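Local coordinates for sigma-54 interaction domain protein (Enterococcus faecalis, PDB 3GDW) that is of unknown function but contributes, through this fragment, a PTS fructose/mannose-type IIA domain to a longer protein that probably binds ATP and DNA, at residues Phe8-Gly13 and Thr34-Pro39; Ser18-Thr23 and Met95-Ile100; Thr30-Ala35 and Glu103-Ala108; Asn64-Leu69 and Ile88-Ile93. All coordinates share one frame; numbering follows the deposited sequence. Where two conformers were deposited one is given.

How the contacts relate
The four contacts illustrate how an alpha/beta domain is built from a parallel sheet outward. Contacts 1 and 4 lie in one sheet, their centres about 15 Å apart, and strands 6-12 and 66-70 bond them directly: F8 O to L69 N is 2.8 Å and L10 N to L69 O 2.9 Å. Contacts 2 and 3, with centres about 10 Å apart, share helix 98-109 and settle it against helix 16-28 and against the loop entering strand 34-38. N37 ND2 reaches S18 OG (3.0 Å) between contacts 1 and 2, while A104 CB rests on L69 CD1 (3.7 Å) between contacts 3 and 4. Contacts 1, 2 and 4 also touch the second subunit.

Contact 1: Phe8-Gly13 and Thr34-Pro39; sequences FVLMHG and TAMNMP
F8 to H12 pair with T34 to M38 as adjacent parallel strands, the two ends of a beta-alpha-beta unit whose connecting helix is 16-28. The strand segments run 13° apart. Backbone bonds zip them together: V9 N donates to T34 O, M36 N to V9 O (2.8 Å), M38 N to M11 O and G13 N to M38 O (2.8 Å). M11 N to M36 O is weak at 3.4 Å. The last of the strong bonds, from G13, comes in 48° above the M38 carbonyl plane, where the first strand gives way to a loop.

Apolar contacts follow the register. F8 lies alongside T34, with CD1 of the ring 3.6 Å from T34 CB, and L10 CD1 meets M36 CG at 3.8 Å. These side chains face helix 44-57, where F8 touches L51 and L10 touches M47. On the V9 and A35 face, helix 16-28 takes over, and N37 ND2 bonds to S18 OG of that helix.

The aromatic contact closes the strand end. In IIA domains of this family a histidine at the end of the first strand accepts the phosphoryl group, and H12 stands in a comparable place. M38 bends at chi3 (76°), which sets its methyl CE over one face of the H12 imidazole, 3.6 Å from the ring centroid and displaced toward the rim atoms CD2 and NE2.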
loop_
_atom_site.group_PDB
_atom_site.type_symbol
_atom_site.label_atom_id
_atom_site.label_comp_id
_atom_site.label_asym_id
_atom_site.label_seq_id
_atom_site.Cartn_x
_atom_site.Cartn_y
_atom_site.Cartn_z
ATOM N N PHE B 8 11.637 -8.269 -3.642
ATOM C CA PHE B 8 10.604 -8.587 -4.623
ATOM C C PHE B 8 9.280 -8.034 -4.142
ATOM O O PHE B 8 8.894 -8.246 -2.971
ATOM C CB PHE B 8 10.499 -10.112 -4.834
ATOM C CG PHE B 8 11.695 -10.703 -5.540
ATOM C CD1 PHE B 8 11.638 -10.997 -6.904
ATOM C CD2 PHE B 8 12.882 -10.944 -4.841
ATOM C CE1 PHE B 8 12.760 -11.555 -7.570
ATOM C CE2 PHE B 8 14.004 -11.481 -5.481
ATOM C CZ PHE B 8 13.941 -11.792 -6.850
ATOM N N VAL B 9 8.592 -7.308 -5.022
ATOM C CA VAL B 9 7.304 -6.705 -4.644
ATOM C C VAL B 9 6.193 -7.435 -5.401
ATOM O O VAL B 9 6.157 -7.387 -6.631
ATOM C CB VAL B 9 7.246 -5.152 -4.975
ATOM C CG1 VAL B 9 5.969 -4.556 -4.454
ATOM C CG2 VAL B 9 8.464 -4.391 -4.403
ATOM N N LEU B 10 5.297 -8.111 -4.673
ATOM C CA LEU B 10 4.222 -8.901 -5.297
ATOM C C LEU B 10 2.874 -8.443 -4.786
ATOM O O LEU B 10 2.632 -8.472 -3.572
ATOM C CB LEU B 10 4.392 -10.402 -4.995
ATOM C CG LEU B 10 5.225 -11.176 -6.029
ATOM C CD1 LEU B 10 6.673 -10.785 -5.937
ATOM C CD2 LEU B 10 5.077 -12.696 -5.845
HETATM N N MSE B 11 1.997 -8.008 -5.700
HETATM C CA MSE B 11 0.679 -7.460 -5.298
HETATM C C MSE B 11 -0.455 -7.817 -6.251
HETATM O O MSE B 11 -0.231 -8.097 -7.429
HETATM C CB MSE B 11 0.753 -5.920 -5.117
HETATM C CG MSE B 11 1.667 -5.510 -3.991
HETATM SE SE MSE B 11 1.907 -3.619 -3.846
HETATM C CE MSE B 11 3.135 -3.664 -2.339
ATOM N N HIS B 12 -1.676 -7.807 -5.735
ATOM C CA HIS B 12 -2.848 -8.052 -6.547
ATOM C C HIS B 12 -3.101 -6.856 -7.466
ATOM O O HIS B 12 -2.920 -5.713 -7.041
ATOM C CB HIS B 12 -4.064 -8.221 -5.640
ATOM C CG HIS B 12 -4.007 -9.442 -4.783
ATOM N ND1 HIS B 12 -3.040 -9.628 -3.816
ATOM C CD2 HIS B 12 -4.823 -10.524 -4.720
ATOM C CE1 HIS B 12 -3.253 -10.784 -3.205
ATOM N NE2 HIS B 12 -4.326 -11.349 -3.742
ATOM N N GLY B 13 -3.546 -7.113 -8.694
ATOM C CA GLY B 13 -3.960 -6.035 -9.588
ATOM C C GLY B 13 -2.961 -5.889 -10.709
ATOM O O GLY B 13 -1.968 -6.613 -10.734
ATOM N N THR B 34 12.519 -5.967 -7.830
ATOM C CA THR B 34 11.744 -6.614 -8.865
ATOM C C THR B 34 10.289 -6.543 -8.459
ATOM O O THR B 34 9.958 -6.888 -7.319
ATOM C CB THR B 34 12.167 -8.094 -8.996
ATOM O OG1 THR B 34 13.532 -8.140 -9.413
ATOM C CG2 THR B 34 11.304 -8.831 -10.002
ATOM N N ALA B 35 9.423 -6.086 -9.376
ATOM C CA ALA B 35 7.973 -6.092 -9.097
ATOM C C ALA B 35 7.230 -7.092 -9.985
ATOM O O ALA B 35 7.583 -7.265 -11.162
ATOM C CB ALA B 35 7.375 -4.693 -9.243
HETATM N N MSE B 36 6.195 -7.736 -9.431
HETATM C CA MSE B 36 5.387 -8.659 -10.225
HETATM C C MSE B 36 3.959 -8.392 -9.840
HETATM O O MSE B 36 3.650 -8.359 -8.654
HETATM C CB MSE B 36 5.707 -10.111 -9.845
HETATM C CG MSE B 36 7.203 -10.383 -9.707
HETATM SE SE MSE B 36 7.572 -12.292 -9.789
HETATM C CE MSE B 36 9.109 -12.154 -10.990
ATOM N N ASN B 37 3.092 -8.239 -10.834
ATOM C CA ASN B 37 1.696 -7.905 -10.581
ATOM C C ASN B 37 0.896 -9.159 -10.798
ATOM O O ASN B 37 1.110 -9.853 -11.783
ATOM C CB ASN B 37 1.216 -6.815 -11.544
ATOM C CG ASN B 37 2.046 -5.536 -11.433
ATOM O OD1 ASN B 37 2.050 -4.863 -10.392
ATOM N ND2 ASN B 37 2.797 -5.237 -12.478
HETATM N N MSE B 38 -0.021 -9.466 -9.886
HETATM C CA MSE B 38 -0.890 -10.620 -10.081
HETATM C C MSE B 38 -2.275 -10.147 -10.491
HETATM O O MSE B 38 -3.056 -9.712 -9.630
HETATM C CB MSE B 38 -1.000 -11.467 -8.813
HETATM C CG MSE B 38 -1.753 -12.790 -9.063
HETATM SE SE MSE B 38 -1.743 -13.881 -7.444
HETATM C CE MSE B 38 -3.100 -12.873 -6.466
ATOM N N PRO B 39 -2.585 -10.226 -11.800
ATOM C CA PRO B 39 -3.876 -9.725 -12.192
ATOM C C PRO B 39 -4.964 -10.671 -11.698
ATOM O O PRO B 39 -4.692 -11.809 -11.272
ATOM C CB PRO B 39 -3.792 -9.665 -13.734
ATOM C CG PRO B 39 -2.808 -10.761 -14.103
ATOM C CD PRO B 39 -1.792 -10.711 -12.956
HETATM O O HOH W 1 -0.087 -5.108 -8.666
#

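Contact 2: Ser18-Thr23 and Met95-Ile100; sequences SSMLKT and MTSTMI
M20 of helix 16-28 reaches across to T96, S97 and T98, packing one helix of this alpha/beta fold against the start of another, helix 98-109. Its CB leaves the backbone toward the other segment. CG, anti to the carbonyl carbon (chi1 -84°), passes 3.8 Å from T98 OG1. From there the chain is extended, which carries the selenium into the turn that leads into the helix: SE sits 3.7 Å from T98 N and 3.7 Å from S97 C. The terminal CE lies 3.9 Å from S97 CA and 4.0 Å from T96 O. The selenomethionine therefore lies against backbone atoms at a helix N terminus. S97 occupies the N-cap position, although its side chain makes no capping bond.

The polar ends close by are turned to other partners. S97 OG bonds to T96 O of the second subunit, T98 OG1 bonds to D71 OD2 of the second subunit, and T96 OG1 bonds to T70 O in its own chain. The contact is buried and lies at the interface with the second subunit; the M20 side chain also rests on M11 of strand 6-12 and on V101.

One turn further along helix 16-28, T23 adds a methyl-to-methyl touch. The T23 and T98 side chains cross at about a right angle, and CG2 of T23 lies 3.7 Å from CG2 of T98.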
loop_
_atom_site.group_PDB
_atom_site.type_symbol
_atom_site.label_atom_id
_atom_site.label_comp_id
_atom_site.label_asym_id
_atom_site.label_seq_id
_atom_site.Cartn_x
_atom_site.Cartn_y
_atom_site.Cartn_z
ATOM N N SER B 18 4.331 -2.730 -9.541
ATOM C CA SER B 18 5.308 -2.123 -10.436
ATOM C C SER B 18 5.342 -0.595 -10.310
ATOM O O SER B 18 6.407 0.003 -10.362
ATOM C CB SER B 18 5.104 -2.561 -11.901
ATOM O OG SER B 18 3.746 -2.396 -12.315
ATOM N N SER B 19 4.177 0.022 -10.165
ATOM C CA SER B 19 4.099 1.479 -10.011
ATOM C C SER B 19 4.707 1.937 -8.676
ATOM O O SER B 19 5.392 2.964 -8.637
ATOM C CB SER B 19 2.647 1.916 -10.091
ATOM O OG SER B 19 2.526 3.312 -9.997
HETATM N N MSE B 20 4.431 1.210 -7.592
HETATM C CA MSE B 20 5.085 1.524 -6.320
HETATM C C MSE B 20 6.590 1.395 -6.407
HETATM O O MSE B 20 7.300 2.250 -5.864
HETATM C CB MSE B 20 4.629 0.615 -5.182
HETATM C CG MSE B 20 3.402 1.010 -4.524
HETATM SE SE MSE B 20 3.122 -0.196 -3.006
HETATM C CE MSE B 20 1.333 0.434 -2.661
ATOM N N LEU B 21 7.068 0.327 -7.066
ATOM C CA LEU B 21 8.523 0.126 -7.229
ATOM C C LEU B 21 9.155 1.220 -8.101
ATOM O O LEU B 21 10.245 1.713 -7.781
ATOM C CB LEU B 21 8.867 -1.271 -7.795
ATOM C CG LEU B 21 10.358 -1.616 -7.968
ATOM C CD1 LEU B 21 11.088 -1.559 -6.637
ATOM C CD2 LEU B 21 10.554 -3.000 -8.623
ATOM N N LYS B 22 8.480 1.582 -9.187
ATOM C CA LYS B 22 8.979 2.635 -10.059
ATOM C C LYS B 22 9.147 3.930 -9.257
ATOM O O LYS B 22 10.181 4.574 -9.323
ATOM C CB LYS B 22 8.040 2.833 -11.253
ATOM C CG LYS B 22 8.458 3.969 -12.199
ATOM C CD LYS B 22 7.633 3.855 -13.481
ATOM C CE LYS B 22 7.925 4.949 -14.506
ATOM N NZ LYS B 22 6.979 4.901 -15.672
ATOM N N THR B 23 8.140 4.271 -8.458
ATOM C CA THR B 23 8.224 5.429 -7.552
ATOM C C THR B 23 9.461 5.408 -6.638
ATOM O O THR B 23 10.221 6.395 -6.582
ATOM C CB THR B 23 6.943 5.521 -6.695
ATOM O OG1 THR B 23 5.855 5.885 -7.545
ATOM C CG2 THR B 23 7.085 6.585 -5.582
HETATM N N MSE B 95 0.873 -6.024 3.729
HETATM C CA MSE B 95 0.329 -4.670 3.925
HETATM C C MSE B 95 1.332 -3.621 3.439
HETATM O O MSE B 95 1.403 -2.525 3.969
HETATM C CB MSE B 95 -0.091 -4.437 5.400
HETATM C CG MSE B 95 -1.082 -5.449 5.955
HETATM SE SE MSE B 95 -2.849 -5.375 5.087
HETATM C CE MSE B 95 -3.083 -7.304 4.780
ATOM N N THR B 96 2.131 -3.996 2.444
ATOM C CA THR B 96 3.193 -3.124 1.948
ATOM C C THR B 96 2.591 -1.893 1.265
ATOM O O THR B 96 1.621 -2.002 0.542
ATOM C CB THR B 96 4.106 -3.858 0.962
ATOM O OG1 THR B 96 4.685 -4.998 1.604
ATOM C CG2 THR B 96 5.235 -2.951 0.526
ATOM N N SER B 97 3.145 -0.715 1.564
ATOM C CA SER B 97 2.753 0.528 0.921
ATOM C C SER B 97 4.018 1.168 0.309
ATOM O O SER B 97 5.106 0.663 0.485
ATOM C CB SER B 97 2.112 1.467 1.956
ATOM O OG SER B 97 1.451 2.539 1.303
ATOM N N THR B 98 3.852 2.280 -0.405
ATOM C CA THR B 98 4.958 2.953 -1.127
ATOM C C THR B 98 6.180 3.190 -0.239
ATOM O O THR B 98 7.298 2.907 -0.638
ATOM C CB THR B 98 4.461 4.305 -1.699
ATOM O OG1 THR B 98 3.165 4.111 -2.270
ATOM C CG2 THR B 98 5.395 4.812 -2.791
HETATM N N MSE B 99 5.946 3.683 0.979
HETATM C CA MSE B 99 7.028 4.024 1.912
HETATM C C MSE B 99 7.859 2.840 2.292
HETATM O O MSE B 99 9.072 2.965 2.449
HETATM C CB MSE B 99 6.480 4.640 3.185
HETATM C CG MSE B 99 5.967 6.027 2.947
HETATM SE SE MSE B 99 7.420 7.163 2.249
HETATM C CE MSE B 99 9.019 6.453 3.213
ATOM N N ILE B 100 7.182 1.706 2.451
ATOM C CA ILE B 100 7.816 0.442 2.811
ATOM C C ILE B 100 8.682 -0.049 1.646
ATOM O O ILE B 100 9.816 -0.451 1.880
ATOM C CB ILE B 100 6.777 -0.653 3.189
ATOM C CG1 ILE B 100 5.926 -0.218 4.386
ATOM C CG2 ILE B 100 7.485 -1.941 3.545
ATOM C CD1 ILE B 100 6.769 0.312 5.553
#

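Contact 3: Thr30-Ala35 and Glu103-Ala108; sequences TSIGTA and EAIRMA
T30 begins the contact by setting its methyl CG2 3.7 Å from I105 CG2 on helix 98-109, the two side chains crossing at a slant. Its hydroxyl turns back along its own segment: OG1, anti to the backbone N (chi1 -175°), accepts a weak, fairly straight bond from I32 N at 3.3 Å. This is a loose ST turn, and it links T30 to I32 in the loop that reaches the helix.

I32 supplies the broadest part of the loop's surface here. CG1 is tucked into the cleft flanked by its own backbone N and C (chi1 71°) and comes 3.7 Å from I105 CG2, so that this one methyl of I105 is touched by both T30 and I32. The I32 and I105 side chains run antiparallel alongside one another. Beyond CG1, I32 CD1 reaches A108 CB at 4.2 Å, one helical turn further along. The I32 carbonyl O touches I105 CD1 at 3.7 Å and is hydrogen-bonded to Q25 NE2 of helix 16-28.

G33 follows with a backbone conformation natural to glycine (phi 99°). Having no side chain, it lets I105 CD1 settle directly on its CA at 3.7 Å. The chain then enters strand 34-38.

I105 also touches L21 and L28 of helix 16-28 and V7 of strand 6-12, so its side chain lies among the loop, that helix and the sheet. Here helix 98-109 meets the loop that enters edge strand 34-38 as well as the sheet itself; helices layered on a parallel sheet are characteristic of alpha/beta domains such as this IIA-type one.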
loop_
_atom_site.group_PDB
_atom_site.type_symbol
_atom_site.label_atom_id
_atom_site.label_comp_id
_atom_site.label_asym_id
_atom_site.label_seq_id
_atom_site.Cartn_x
_atom_site.Cartn_y
_atom_site.Cartn_z
ATOM N N THR B 30 17.864 4.382 -8.341
ATOM C CA THR B 30 18.374 3.014 -8.458
ATOM C C THR B 30 17.433 2.179 -9.319
ATOM O O THR B 30 16.251 2.507 -9.456
ATOM C CB THR B 30 18.514 2.343 -7.060
ATOM O OG1 THR B 30 19.129 1.054 -7.192
ATOM C CG2 THR B 30 17.168 2.175 -6.408
ATOM N N SER B 31 17.933 1.088 -9.893
ATOM C CA SER B 31 17.031 0.197 -10.618
ATOM C C SER B 31 16.948 -1.196 -9.982
ATOM O O SER B 31 16.449 -2.148 -10.600
ATOM C CB SER B 31 17.361 0.147 -12.117
ATOM O OG SER B 31 18.740 -0.064 -12.307
ATOM N N ILE B 32 17.378 -1.302 -8.726
ATOM C CA ILE B 32 17.312 -2.597 -8.041
ATOM C C ILE B 32 15.883 -2.893 -7.531
ATOM O O ILE B 32 15.072 -1.984 -7.372
ATOM C CB ILE B 32 18.361 -2.721 -6.906
ATOM C CG1 ILE B 32 17.994 -1.833 -5.730
ATOM C CG2 ILE B 32 19.795 -2.402 -7.428
ATOM C CD1 ILE B 32 18.152 -2.524 -4.435
ATOM N N GLY B 33 15.581 -4.159 -7.278
ATOM C CA GLY B 33 14.229 -4.558 -6.878
ATOM C C GLY B 33 13.478 -5.088 -8.087
ATOM O O GLY B 33 13.752 -4.703 -9.224
ATOM N N THR B 34 12.519 -5.967 -7.830
ATOM C CA THR B 34 11.744 -6.614 -8.865
ATOM C C THR B 34 10.289 -6.543 -8.459
ATOM O O THR B 34 9.958 -6.888 -7.319
ATOM C CB THR B 34 12.167 -8.094 -8.996
ATOM O OG1 THR B 34 13.532 -8.140 -9.413
ATOM C CG2 THR B 34 11.304 -8.831 -10.002
ATOM N N ALA B 35 9.423 -6.086 -9.376
ATOM C CA ALA B 35 7.973 -6.092 -9.097
ATOM C C ALA B 35 7.230 -7.092 -9.985
ATOM O O ALA B 35 7.583 -7.265 -11.162
ATOM C CB ALA B 35 7.375 -4.693 -9.243
ATOM N N GLU B 103 11.707 2.332 1.655
ATOM C CA GLU B 103 12.639 2.017 2.739
ATOM C C GLU B 103 13.387 0.696 2.517
ATOM O O GLU B 103 14.582 0.612 2.796
ATOM C CB GLU B 103 11.918 2.099 4.105
ATOM C CG GLU B 103 11.454 3.546 4.373
ATOM C CD GLU B 103 10.599 3.786 5.608
ATOM O OE1 GLU B 103 9.535 3.143 5.794
ATOM O OE2 GLU B 103 10.967 4.700 6.365
ATOM N N ALA B 104 12.699 -0.312 1.979
ATOM C CA ALA B 104 13.321 -1.608 1.688
ATOM C C ALA B 104 14.411 -1.491 0.618
ATOM O O ALA B 104 15.519 -1.974 0.794
ATOM C CB ALA B 104 12.276 -2.612 1.250
ATOM N N ILE B 105 14.083 -0.847 -0.486
ATOM C CA ILE B 105 15.055 -0.692 -1.583
ATOM C C ILE B 105 16.228 0.197 -1.131
ATOM O O ILE B 105 17.398 -0.112 -1.409
ATOM C CB ILE B 105 14.353 -0.136 -2.861
ATOM C CG1 ILE B 105 13.256 -1.110 -3.336
ATOM C CG2 ILE B 105 15.339 0.115 -3.977
ATOM C CD1 ILE B 105 13.750 -2.393 -3.973
ATOM N N ARG B 106 15.930 1.276 -0.399
ATOM C CA ARG B 106 17.003 2.189 0.028
ATOM C C ARG B 106 18.026 1.417 0.861
ATOM O O ARG B 106 19.257 1.434 0.578
ATOM C CB ARG B 106 16.441 3.367 0.830
ATOM C CG ARG B 106 17.470 4.482 1.098
ATOM C CD ARG B 106 16.934 5.605 1.991
ATOM N NE ARG B 106 15.893 5.170 2.930
ATOM C CZ ARG B 106 16.114 4.566 4.100
ATOM N NH1 ARG B 106 17.358 4.302 4.503
ATOM N NH2 ARG B 106 15.084 4.229 4.864
HETATM N N MSE B 107 17.521 0.714 1.872
HETATM C CA MSE B 107 18.402 -0.030 2.763
HETATM C C MSE B 107 19.105 -1.180 2.054
HETATM O O MSE B 107 20.321 -1.370 2.241
HETATM C CB MSE B 107 17.637 -0.526 3.986
HETATM C CG MSE B 107 17.134 0.605 4.829
HETATM SE SE MSE B 107 16.257 0.007 6.454
HETATM C CE MSE B 107 14.643 -0.778 5.782
ATOM N N ALA B 108 18.365 -1.936 1.240
ATOM C CA ALA B 108 18.977 -3.003 0.438
ATOM C C ALA B 108 20.156 -2.501 -0.429
ATOM O O ALA B 108 21.255 -3.112 -0.435
ATOM C CB ALA B 108 17.933 -3.697 -0.411
#

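Contact 4: Asn64-Leu69 and Ile88-Ile93; sequences NGILLL and IRTKAI
A beta-alpha-beta unit, strand 66-70, helix 78-86 and strand 90-93, brings I66 to L69 beside T90 to I93 in parallel, with the two strand segments 17° apart. Strand 90-93 is the outermost strand on this side of the chain's sheet. I66 N donates to R89 O, and K91 N returns to I66 O (3.0 Å). The ladder continues from L68 N to K91 O (2.9 Å) and from I93 N to L68 O (2.8 Å), so I66 and L68 each give one bond and take one.

On the face bearing L67, L69, K91 and I93, L69 and I93 lie side by side, L69 CD2 coming 3.9 Å from I93 CB. L67 crosses I93 at a slant, and its CD1 reaches I93 CD1 at 3.9 Å. Helix 114-135 packs on this face: I93 touches Y118, I121 and F125, and the amino end of K91 makes a cation-pi contact with Y118. R89 is drawn to the same helix, its NH2 forming a salt bridge with E115.

The other face carries I66, L68, T90 and A92, with I66 and L68 also touching helix 44-57. T90 CG2, anti to the backbone N, is the branch that meets L68 CG at 3.8 Å. Its other branch, OG1, donates to I88 O at 3.0 Å from above the carbonyl plane, tying the strand's first residue to the incoming turn. I88 crosses I66 at about a right angle, and the closest carbons are packed tightly, I88 CG2 to I66 CD1 at 3.5 Å.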
loop_
_atom_site.group_PDB
_atom_site.type_symbol
_atom_site.label_atom_id
_atom_site.label_comp_id
_atom_site.label_asym_id
_atom_site.label_seq_id
_atom_site.Cartn_x
_atom_site.Cartn_y
_atom_site.Cartn_z
ATOM N N ASN B 64 22.529 -13.138 0.373
ATOM C CA ASN B 64 22.189 -12.509 1.650
ATOM C C ASN B 64 20.693 -12.427 1.920
ATOM O O ASN B 64 20.231 -11.655 2.767
ATOM C CB ASN B 64 22.876 -11.151 1.776
ATOM C CG ASN B 64 24.362 -11.293 1.840
ATOM O OD1 ASN B 64 24.885 -12.051 2.660
ATOM N ND2 ASN B 64 25.057 -10.616 0.946
ATOM N N GLY B 65 19.952 -13.256 1.205
ATOM C CA GLY B 65 18.552 -13.447 1.497
ATOM C C GLY B 65 17.638 -12.628 0.611
ATOM O O GLY B 65 18.079 -11.822 -0.213
ATOM N N ILE B 66 16.350 -12.852 0.790
ATOM C CA ILE B 66 15.310 -12.262 -0.056
ATOM C C ILE B 66 14.276 -11.609 0.847
ATOM O O ILE B 66 13.896 -12.190 1.868
ATOM C CB ILE B 66 14.591 -13.385 -0.872
ATOM C CG1 ILE B 66 15.543 -14.007 -1.904
ATOM C CG2 ILE B 66 13.272 -12.869 -1.498
ATOM C CD1 ILE B 66 15.000 -15.316 -2.554
ATOM N N LEU B 67 13.816 -10.412 0.481
ATOM C CA LEU B 67 12.671 -9.826 1.136
ATOM C C LEU B 67 11.476 -9.744 0.165
ATOM O O LEU B 67 11.558 -9.053 -0.854
ATOM C CB LEU B 67 13.048 -8.423 1.652
ATOM C CG LEU B 67 11.948 -7.613 2.315
ATOM C CD1 LEU B 67 11.554 -8.250 3.674
ATOM C CD2 LEU B 67 12.414 -6.167 2.480
ATOM N N LEU B 68 10.394 -10.449 0.492
ATOM C CA LEU B 68 9.118 -10.372 -0.253
ATOM C C LEU B 68 8.218 -9.355 0.409
ATOM O O LEU B 68 7.907 -9.476 1.605
ATOM C CB LEU B 68 8.375 -11.717 -0.243
ATOM C CG LEU B 68 9.106 -12.933 -0.827
ATOM C CD1 LEU B 68 8.128 -14.110 -0.976
ATOM C CD2 LEU B 68 9.767 -12.634 -2.197
ATOM N N LEU B 69 7.818 -8.364 -0.364
ATOM C CA LEU B 69 6.877 -7.349 0.074
ATOM C C LEU B 69 5.568 -7.597 -0.662
ATOM O O LEU B 69 5.520 -7.518 -1.888
ATOM C CB LEU B 69 7.449 -5.968 -0.301
ATOM C CG LEU B 69 8.764 -5.584 0.382
ATOM C CD1 LEU B 69 9.195 -4.193 -0.086
ATOM C CD2 LEU B 69 8.639 -5.631 1.936
ATOM N N ILE B 88 17.148 -20.406 0.307
ATOM C CA ILE B 88 17.538 -19.003 0.443
ATOM C C ILE B 88 16.710 -18.384 1.565
ATOM O O ILE B 88 15.482 -18.505 1.570
ATOM C CB ILE B 88 17.317 -18.213 -0.874
ATOM C CG1 ILE B 88 18.175 -18.778 -2.014
ATOM C CG2 ILE B 88 17.567 -16.719 -0.670
ATOM C CD1 ILE B 88 19.676 -18.497 -1.866
ATOM N N ARG B 89 17.381 -17.747 2.519
ATOM C CA ARG B 89 16.705 -17.057 3.632
ATOM C C ARG B 89 15.755 -15.997 3.085
ATOM O O ARG B 89 16.151 -15.163 2.272
ATOM C CB ARG B 89 17.715 -16.404 4.579
ATOM C CG ARG B 89 18.813 -17.328 5.072
ATOM C CD ARG B 89 19.725 -16.645 6.109
ATOM N NE ARG B 89 20.178 -15.306 5.703
ATOM C CZ ARG B 89 19.862 -14.175 6.337
ATOM N NH1 ARG B 89 20.320 -13.009 5.895
ATOM N NH2 ARG B 89 19.092 -14.201 7.418
ATOM N N THR B 90 14.503 -16.053 3.519
ATOM C CA THR B 90 13.460 -15.137 3.032
ATOM C C THR B 90 12.676 -14.590 4.226
ATOM O O THR B 90 12.434 -15.317 5.192
ATOM C CB THR B 90 12.540 -15.868 2.012
ATOM O OG1 THR B 90 13.356 -16.509 1.032
ATOM C CG2 THR B 90 11.587 -14.921 1.303
ATOM N N LYS B 91 12.376 -13.292 4.209
ATOM C CA LYS B 91 11.406 -12.697 5.126
ATOM C C LYS B 91 10.313 -12.157 4.205
ATOM O O LYS B 91 10.616 -11.703 3.109
ATOM C CB LYS B 91 12.023 -11.555 5.968
ATOM C CG LYS B 91 13.069 -12.010 7.048
ATOM C CD LYS B 91 12.459 -12.072 8.421
ATOM C CE LYS B 91 13.336 -12.839 9.412
ATOM N NZ LYS B 91 12.660 -12.857 10.743
ATOM N N ALA B 92 9.058 -12.261 4.636
ATOM C CA ALA B 92 7.910 -11.742 3.890
ATOM C C ALA B 92 7.118 -10.732 4.740
ATOM O O ALA B 92 6.882 -10.950 5.925
ATOM C CB ALA B 92 7.008 -12.884 3.445
ATOM N N ILE B 93 6.743 -9.615 4.133
ATOM C CA ILE B 93 6.014 -8.572 4.847
ATOM C C ILE B 93 4.756 -8.220 4.057
ATOM O O ILE B 93 4.853 -7.862 2.881
ATOM C CB ILE B 93 6.921 -7.318 5.035
ATOM C CG1 ILE B 93 8.033 -7.648 6.041
ATOM C CG2 ILE B 93 6.106 -6.085 5.471
ATOM C CD1 ILE B 93 9.118 -6.599 6.159
#